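Local coordinates for phosphatidylinositol transfer protein SFH5 (Saccharomyces cerevisiae, PDB 6W32) that binds and transfers phosphatidylinositol, helps regulate plasma-membrane PtdIns(4,5)P2, and binds heme b, with a possible part in responses to organic oxidant stress, at residues I205-Q209 against F238-T243; L215-K219 against K245-V249. All coordinates share one frame; numbering follows the deposited sequence.

Contacts 1 and 2 show how a CRAL-TRIO domain builds one pocket from segments that alternate along the chain. The order is 205-209, 215-219, 238-243, 245-249. Helix 195-211 runs on to strand 216-222, and helix 241-244 to strand 247-250; contact 1 sets the C-terminal part of helix 195-211 against the loop leading into helix 241-244, and contact 2 pairs the strands, the last two of the five-stranded mixed sheet. The centres are about 11 Å apart, and the contacts meet where Val239 CG2 packs on Phe247 CE2 at 3.9 Å. Both touch the heme propionates, contact 1 through Phe208 and Val239, contact 2 through Lys219 and Phe247, so helix and sheet edge supply part of their lining.

Contact 1 (I205-Q209 against F238-T243); sequences IGIFQ and FVDETT. With HEM (protoporphyrin IX containing Fe), chain D.
The amide of Gln209 and the carboxylate of Asp240 meet with their planes nearly perpendicular, 85° apart. The backbone N of Asp240 reaches Gln209 OE1 at 3.0 Å from above the carbonyl plane, in a nearly straight bond. On the other arm of the amide, Gln209 NE2 gives a more bent bond to Thr243 OG1 at 3.2 Å, tilted from the amide plane. The chain of Gln209 bends at chi2 (-58°), which turns the amide across the start of helix 241-244. Asp240 OD1 lies close to Gln209 OE1, but both are acceptors, brought together by their shared neighbours; OD1 instead takes Thr243 N from above the carboxylate plane at 2.9 Å and Thr243 OG1 nearly end-on. Thr243 OG1 thus receives from the glutamine while donating to the aspartate.

A third flat group, the Phe208 ring, has heme O2A at its edge, in plane, 3.5 Å from CE2. Nearer the start of the segment, Ile205 divides its branches: CG2 packs on Val239 CG1 at 3.6 Å, whereas CG1 and CD1 lie against the heme. Val239 CG1 also touches propionate oxygen O2D. With its side chain accepting from Thr243 N, Asp240 is the N-cap of helix 241-244, here braced by a glutamine from helix 195-211, beside an apolar wall of the heme pocket in a CRAL-TRIO domain.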
loop_
_atom_site.group_PDB
_atom_site.type_symbol
_atom_site.label_atom_id
_atom_site.label_comp_id
_atom_site.label_asym_id
_atom_site.label_seq_id
_atom_site.Cartn_x
_atom_site.Cartn_y
_atom_site.Cartn_z
ATOM N N ILE A 205 4.751 -8.888 3.504
ATOM C CA ILE A 205 3.351 -9.325 3.577
ATOM C C ILE A 205 2.759 -9.038 4.949
ATOM O O ILE A 205 1.644 -8.495 5.056
ATOM C CB ILE A 205 3.199 -10.813 3.217
ATOM C CG1 ILE A 205 3.331 -10.998 1.697
ATOM C CG2 ILE A 205 1.801 -11.267 3.572
ATOM C CD1 ILE A 205 3.619 -12.373 1.289
ATOM N N GLY A 206 3.504 -9.392 6.024
ATOM C CA GLY A 206 3.018 -9.135 7.370
ATOM C C GLY A 206 2.708 -7.669 7.604
ATOM O O GLY A 206 1.748 -7.314 8.297
ATOM N N ILE A 207 3.476 -6.793 6.991
ATOM C CA ILE A 207 3.259 -5.387 7.243
ATOM C C ILE A 207 2.009 -4.910 6.542
ATOM O O ILE A 207 1.128 -4.315 7.165
ATOM C CB ILE A 207 4.501 -4.600 6.830
ATOM C CG1 ILE A 207 5.565 -4.801 7.902
ATOM C CG2 ILE A 207 4.142 -3.157 6.581
ATOM C CD1 ILE A 207 6.897 -4.446 7.422
ATOM N N PHE A 208 1.900 -5.198 5.241
ATOM C CA PHE A 208 0.668 -4.935 4.479
ATOM C C PHE A 208 -0.562 -5.480 5.196
ATOM O O PHE A 208 -1.544 -4.756 5.400
ATOM C CB PHE A 208 0.769 -5.539 3.076
ATOM C CG PHE A 208 1.791 -4.874 2.186
ATOM C CD1 PHE A 208 2.436 -3.702 2.572
ATOM C CD2 PHE A 208 2.119 -5.430 0.970
ATOM C CE1 PHE A 208 3.375 -3.100 1.734
ATOM C CE2 PHE A 208 3.067 -4.845 0.139
ATOM C CZ PHE A 208 3.697 -3.687 0.516
ATOM N N GLN A 209 -0.507 -6.744 5.623
ATOM C CA GLN A 209 -1.632 -7.328 6.350
ATOM C C GLN A 209 -1.917 -6.595 7.666
ATOM O O GLN A 209 -3.066 -6.239 7.949
ATOM C CB GLN A 209 -1.368 -8.802 6.607
ATOM C CG GLN A 209 -1.444 -9.685 5.366
ATOM C CD GLN A 209 -2.799 -9.621 4.628
ATOM O OE1 GLN A 209 -3.753 -10.310 4.999
ATOM N NE2 GLN A 209 -2.875 -8.783 3.579
ATOM N N PHE A 238 0.005 -16.888 4.034
ATOM C CA PHE A 238 0.323 -15.734 4.856
ATOM C C PHE A 238 -0.611 -14.539 4.656
ATOM O O PHE A 238 -0.358 -13.486 5.249
ATOM C CB PHE A 238 1.771 -15.293 4.591
ATOM C CG PHE A 238 2.779 -16.360 4.859
ATOM C CD1 PHE A 238 2.926 -16.895 6.124
ATOM C CD2 PHE A 238 3.569 -16.850 3.834
ATOM C CE1 PHE A 238 3.848 -17.889 6.360
ATOM C CE2 PHE A 238 4.506 -17.846 4.068
ATOM C CZ PHE A 238 4.636 -18.373 5.329
ATOM N N VAL A 239 -1.667 -14.645 3.842
ATOM C CA VAL A 239 -2.613 -13.542 3.687
ATOM C C VAL A 239 -4.014 -14.020 4.027
ATOM O O VAL A 239 -4.339 -15.217 3.922
ATOM C CB VAL A 239 -2.610 -12.917 2.280
ATOM C CG1 VAL A 239 -1.293 -12.327 1.989
ATOM C CG2 VAL A 239 -2.894 -13.966 1.236
ATOM N N ASP A 240 -4.860 -13.056 4.406
ATOM C CA ASP A 240 -6.240 -13.376 4.736
ATOM C C ASP A 240 -7.137 -13.519 3.483
ATOM O O ASP A 240 -6.883 -12.950 2.402
ATOM C CB ASP A 240 -6.812 -12.343 5.701
ATOM C CG ASP A 240 -6.880 -10.919 5.120
ATOM O OD1 ASP A 240 -6.472 -10.686 3.953
ATOM O OD2 ASP A 240 -7.356 -10.015 5.870
ATOM N N GLU A 241 -8.193 -14.324 3.649
ATOM C CA GLU A 241 -9.222 -14.532 2.651
ATOM C C GLU A 241 -9.630 -13.221 1.993
ATOM O O GLU A 241 -9.799 -13.164 0.770
ATOM C CB GLU A 241 -10.432 -15.217 3.283
ATOM C CG GLU A 241 -11.259 -14.313 4.221
ATOM C CD GLU A 241 -10.401 -13.576 5.307
ATOM O OE1 GLU A 241 -10.683 -12.374 5.619
ATOM O OE2 GLU A 241 -9.443 -14.211 5.845
ATOM N N THR A 242 -9.759 -12.152 2.769
ATOM C CA THR A 242 -10.194 -10.904 2.163
ATOM C C THR A 242 -9.200 -10.461 1.104
ATOM O O THR A 242 -9.588 -10.180 -0.033
ATOM C CB THR A 242 -10.414 -9.819 3.219
ATOM O OG1 THR A 242 -11.463 -10.226 4.117
ATOM C CG2 THR A 242 -10.785 -8.484 2.545
ATOM N N THR A 243 -7.904 -10.446 1.412
ATOM C CA THR A 243 -7.095 -9.982 0.295
ATOM C C THR A 243 -6.808 -11.106 -0.691
ATOM O O THR A 243 -6.646 -10.820 -1.874
ATOM C CB THR A 243 -5.797 -9.243 0.733
ATOM O OG1 THR A 243 -4.942 -10.078 1.495
ATOM C CG2 THR A 243 -6.140 -7.955 1.529
HETATM C CHA HEM D . 4.380 -11.475 -2.439
HETATM C CHB HEM D . 8.897 -11.212 -4.031
HETATM C CHC HEM D . 8.059 -14.994 -6.924
HETATM C CHD HEM D . 3.349 -14.936 -5.674
HETATM C C1A HEM D . 5.678 -11.085 -2.639
HETATM C C2A HEM D . 6.308 -10.040 -1.889
HETATM C C3A HEM D . 7.593 -9.964 -2.291
HETATM C C4A HEM D . 7.758 -10.965 -3.332
HETATM C CMA HEM D . 8.743 -9.026 -1.849
HETATM C CAA HEM D . 5.512 -9.319 -0.789
HETATM C CBA HEM D . 5.051 -7.903 -1.042
HETATM C CGA HEM D . 5.258 -7.341 -2.397
HETATM O O1A HEM D . 6.474 -7.056 -2.635
HETATM O O2A HEM D . 4.319 -6.532 -2.697
HETATM C C1B HEM D . 9.083 -12.243 -4.905
HETATM C C2B HEM D . 10.335 -12.573 -5.526
HETATM C C3B HEM D . 10.122 -13.618 -6.328
HETATM C C4B HEM D . 8.710 -13.989 -6.239
HETATM C CMB HEM D . 11.644 -11.798 -5.267
HETATM C CAB HEM D . 11.169 -14.312 -7.227
HETATM C CBB HEM D . 11.357 -15.618 -7.196
HETATM C C1C HEM D . 6.720 -15.333 -6.882
HETATM C C2C HEM D . 6.008 -16.402 -7.620
HETATM C C3C HEM D . 4.704 -16.375 -7.261
HETATM C C4C HEM D . 4.532 -15.299 -6.297
HETATM C CMC HEM D . 6.636 -17.383 -8.645
HETATM C CAC HEM D . 3.573 -17.299 -7.791
HETATM C CBC HEM D . 2.353 -16.811 -8.117
HETATM C C1D HEM D . 3.183 -14.043 -4.651
HETATM C C2D HEM D . 1.978 -13.816 -3.891
HETATM C C3D HEM D . 2.349 -12.742 -2.864
HETATM C C4D HEM D . 3.713 -12.435 -3.126
HETATM C CMD HEM D . 0.605 -14.477 -4.038
HETATM C CAD HEM D . 1.509 -12.033 -1.795
HETATM C CBD HEM D . 1.278 -10.603 -2.296
HETATM C CGD HEM D . 0.356 -9.905 -1.327
HETATM O O1D HEM D . 0.160 -8.654 -1.475
HETATM O O2D HEM D . 0.037 -10.545 -0.267
HETATM N NA HEM D . 6.581 -11.643 -3.498
HETATM N NB HEM D . 8.118 -13.120 -5.355
HETATM N NC HEM D . 5.781 -14.739 -6.116
HETATM N ND HEM D . 4.201 -13.210 -4.150
HETATM FE FE HEM D . 6.146 -13.110 -4.862
#

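Contact 2 (L215-K219 against K245-V249); sequences LLYAK and KKFVV. With HEM (protoporphyrin IX containing Fe), chain D.
Leu216 meets the second segment with both its backbone and its side chain. Its carbonyl O accepts from Lys246 NZ at 2.8 Å, nearly along the C=O axis, while CD2 comes to the edge of the Phe247 ring, near its plane, 4.1 Å from CE1. At Tyr217 the chain turns a corner, and the extended Lys246 side chain runs alongside it, passing Tyr217 O on its way to the leucine carbonyl. Ala218 adds a CA-H...O contact to Lys246 O, the same oxygen that takes the backbone N of Lys219 at 3.0 Å in an almost straight bond (174°). Lys219 O then accepts from Val248 N at 3.0 Å, so Lys219 is bonded on both sides of Phe247, as expected of a parallel bridge.

The side chains of Lys219 and Phe247 leave the same face of the sheet. Lys219 CB lies obliquely against the ring, 4.0 Å from CD1. With CG anti to the backbone N (chi1 -173°) and the rest of the chain extended, Lys219 spans the distance to the heme, where NZ bonds O1D at 2.7 Å and O2A at 3.0 Å, one oxygen from each propionate. Phe247 brings its edge to the other oxygen of the first of these groups, with CZ 3.3 Å from O2D. Arg158 NE and Tyr138 OH also hydrogen-bond the heme. A single ammonium bridging both propionates would probably offset part of their negative charge, alongside Arg158, and the electropositive rim of the Phe247 ring beside O2D is probably mildly favourable to the carboxylate.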
loop_
_atom_site.group_PDB
_atom_site.type_symbol
_atom_site.label_atom_id
_atom_site.label_comp_id
_atom_site.label_asym_id
_atom_site.label_seq_id
_atom_site.Cartn_x
_atom_site.Cartn_y
_atom_site.Cartn_z
ATOM N N LEU A 215 -6.762 -1.287 1.786
ATOM C CA LEU A 215 -6.194 -0.419 0.760
ATOM C C LEU A 215 -5.953 -1.102 -0.581
ATOM O O LEU A 215 -5.677 -0.404 -1.559
ATOM C CB LEU A 215 -4.867 0.202 1.239
ATOM C CG LEU A 215 -5.115 1.168 2.391
ATOM C CD1 LEU A 215 -3.871 1.330 3.248
ATOM C CD2 LEU A 215 -5.652 2.524 1.908
ATOM N N LEU A 216 -6.037 -2.421 -0.670
ATOM C CA LEU A 216 -5.844 -3.105 -1.951
ATOM C C LEU A 216 -7.197 -3.386 -2.568
ATOM O O LEU A 216 -8.110 -3.842 -1.873
ATOM C CB LEU A 216 -5.090 -4.420 -1.760
ATOM C CG LEU A 216 -4.530 -5.150 -2.952
ATOM C CD1 LEU A 216 -3.420 -4.379 -3.519
ATOM C CD2 LEU A 216 -4.027 -6.529 -2.553
ATOM N N TYR A 217 -7.334 -3.111 -3.869
ATOM C CA TYR A 217 -8.524 -3.556 -4.615
ATOM C C TYR A 217 -8.241 -4.836 -5.378
ATOM O O TYR A 217 -8.914 -5.833 -5.147
ATOM C CB TYR A 217 -9.063 -2.504 -5.596
ATOM C CG TYR A 217 -10.305 -2.990 -6.327
ATOM C CD1 TYR A 217 -11.517 -3.165 -5.659
ATOM C CD2 TYR A 217 -10.266 -3.291 -7.681
ATOM C CE1 TYR A 217 -12.668 -3.641 -6.324
ATOM C CE2 TYR A 217 -11.387 -3.759 -8.344
ATOM C CZ TYR A 217 -12.591 -3.928 -7.666
ATOM O OH TYR A 217 -13.703 -4.391 -8.361
ATOM N N ALA A 218 -7.236 -4.827 -6.257
ATOM C CA ALA A 218 -6.827 -5.995 -7.021
ATOM C C ALA A 218 -5.320 -6.043 -7.117
ATOM O O ALA A 218 -4.670 -5.000 -7.244
ATOM C CB ALA A 218 -7.380 -5.971 -8.439
ATOM N N LYS A 219 -4.774 -7.255 -7.102
ATOM C CA LYS A 219 -3.350 -7.486 -7.304
ATOM C C LYS A 219 -3.157 -8.558 -8.384
ATOM O O LYS A 219 -3.775 -9.636 -8.325
ATOM C CB LYS A 219 -2.697 -7.876 -5.986
ATOM C CG LYS A 219 -1.180 -7.986 -6.035
ATOM C CD LYS A 219 -0.579 -7.679 -4.670
ATOM C CE LYS A 219 0.919 -7.405 -4.732
ATOM N NZ LYS A 219 1.484 -7.245 -3.345
ATOM N N LYS A 245 -8.950 -13.089 -2.011
ATOM C CA LYS A 245 -9.931 -12.996 -3.086
ATOM C C LYS A 245 -9.613 -11.908 -4.115
ATOM O O LYS A 245 -10.293 -11.850 -5.155
ATOM C CB LYS A 245 -11.328 -12.739 -2.511
ATOM C CG LYS A 245 -11.955 -13.926 -1.790
ATOM C CD LYS A 245 -13.333 -13.577 -1.195
ATOM C CE LYS A 245 -13.349 -13.524 0.340
ATOM N NZ LYS A 245 -12.851 -14.780 1.046
ATOM N N LYS A 246 -8.638 -11.033 -3.858
ATOM C CA LYS A 246 -8.306 -9.986 -4.805
ATOM C C LYS A 246 -7.112 -10.350 -5.666
ATOM O O LYS A 246 -6.691 -9.536 -6.494
ATOM C CB LYS A 246 -8.048 -8.664 -4.098
ATOM C CG LYS A 246 -8.707 -8.535 -2.707
ATOM C CD LYS A 246 -8.577 -7.123 -2.109
ATOM C CE LYS A 246 -9.226 -7.017 -0.730
ATOM N NZ LYS A 246 -9.581 -5.590 -0.270
ATOM N N PHE A 247 -6.603 -11.572 -5.527
ATOM C CA PHE A 247 -5.443 -12.060 -6.270
ATOM C C PHE A 247 -5.823 -12.701 -7.608
ATOM O O PHE A 247 -6.723 -13.536 -7.666
ATOM C CB PHE A 247 -4.698 -13.085 -5.415
ATOM C CG PHE A 247 -3.940 -12.482 -4.291
ATOM C CD1 PHE A 247 -3.947 -11.108 -4.086
ATOM C CD2 PHE A 247 -3.169 -13.280 -3.453
ATOM C CE1 PHE A 247 -3.231 -10.546 -3.061
ATOM C CE2 PHE A 247 -2.464 -12.717 -2.429
ATOM C CZ PHE A 247 -2.499 -11.343 -2.239
ATOM N N VAL A 248 -5.080 -12.352 -8.660
ATOM C CA VAL A 248 -5.219 -12.917 -10.006
ATOM C C VAL A 248 -3.844 -13.233 -10.583
ATOM O O VAL A 248 -2.978 -12.355 -10.621
ATOM C CB VAL A 248 -5.915 -11.947 -10.971
ATOM C CG1 VAL A 248 -5.926 -12.552 -12.301
ATOM C CG2 VAL A 248 -7.300 -11.633 -10.514
ATOM N N VAL A 249 -3.663 -14.447 -11.099
ATOM C CA VAL A 249 -2.383 -14.941 -11.602
ATOM C C VAL A 249 -2.492 -15.118 -13.113
ATOM O O VAL A 249 -3.402 -15.799 -13.599
ATOM C CB VAL A 249 -2.013 -16.275 -10.935
ATOM C CG1 VAL A 249 -0.652 -16.734 -11.337
ATOM C CG2 VAL A 249 -2.136 -16.153 -9.435
HETATM C CHA HEM D . 4.380 -11.475 -2.439
HETATM C CHB HEM D . 8.897 -11.212 -4.031
HETATM C CHC HEM D . 8.059 -14.994 -6.924
HETATM C CHD HEM D . 3.349 -14.936 -5.674
HETATM C C1A HEM D . 5.678 -11.085 -2.639
HETATM C C2A HEM D . 6.308 -10.040 -1.889
HETATM C C3A HEM D . 7.593 -9.964 -2.291
HETATM C C4A HEM D . 7.758 -10.965 -3.332
HETATM C CMA HEM D . 8.743 -9.026 -1.849
HETATM C CAA HEM D . 5.512 -9.319 -0.789
HETATM C CBA HEM D . 5.051 -7.903 -1.042
HETATM C CGA HEM D . 5.258 -7.341 -2.397
HETATM O O1A HEM D . 6.474 -7.056 -2.635
HETATM O O2A HEM D . 4.319 -6.532 -2.697
HETATM C C1B HEM D . 9.083 -12.243 -4.905
HETATM C C2B HEM D . 10.335 -12.573 -5.526
HETATM C C3B HEM D . 10.122 -13.618 -6.328
HETATM C C4B HEM D . 8.710 -13.989 -6.239
HETATM C CMB HEM D . 11.644 -11.798 -5.267
HETATM C CAB HEM D . 11.169 -14.312 -7.227
HETATM C CBB HEM D . 11.357 -15.618 -7.196
HETATM C C1C HEM D . 6.720 -15.333 -6.882
HETATM C C2C HEM D . 6.008 -16.402 -7.620
HETATM C C3C HEM D . 4.704 -16.375 -7.261
HETATM C C4C HEM D . 4.532 -15.299 -6.297
HETATM C CMC HEM D . 6.636 -17.383 -8.645
HETATM C CAC HEM D . 3.573 -17.299 -7.791
HETATM C CBC HEM D . 2.353 -16.811 -8.117
HETATM C C1D HEM D . 3.183 -14.043 -4.651
HETATM C C2D HEM D . 1.978 -13.816 -3.891
HETATM C C3D HEM D . 2.349 -12.742 -2.864
HETATM C C4D HEM D . 3.713 -12.435 -3.126
HETATM C CMD HEM D . 0.605 -14.477 -4.038
HETATM C CAD HEM D . 1.509 -12.033 -1.795
HETATM C CBD HEM D . 1.278 -10.603 -2.296
HETATM C CGD HEM D . 0.356 -9.905 -1.327
HETATM O O1D HEM D . 0.160 -8.654 -1.475
HETATM O O2D HEM D . 0.037 -10.545 -0.267
HETATM N NA HEM D . 6.581 -11.643 -3.498
HETATM N NB HEM D . 8.118 -13.120 -5.355
HETATM N NC HEM D . 5.781 -14.739 -6.116
HETATM N ND HEM D . 4.201 -13.210 -4.150
HETATM FE FE HEM D . 6.146 -13.110 -4.862
#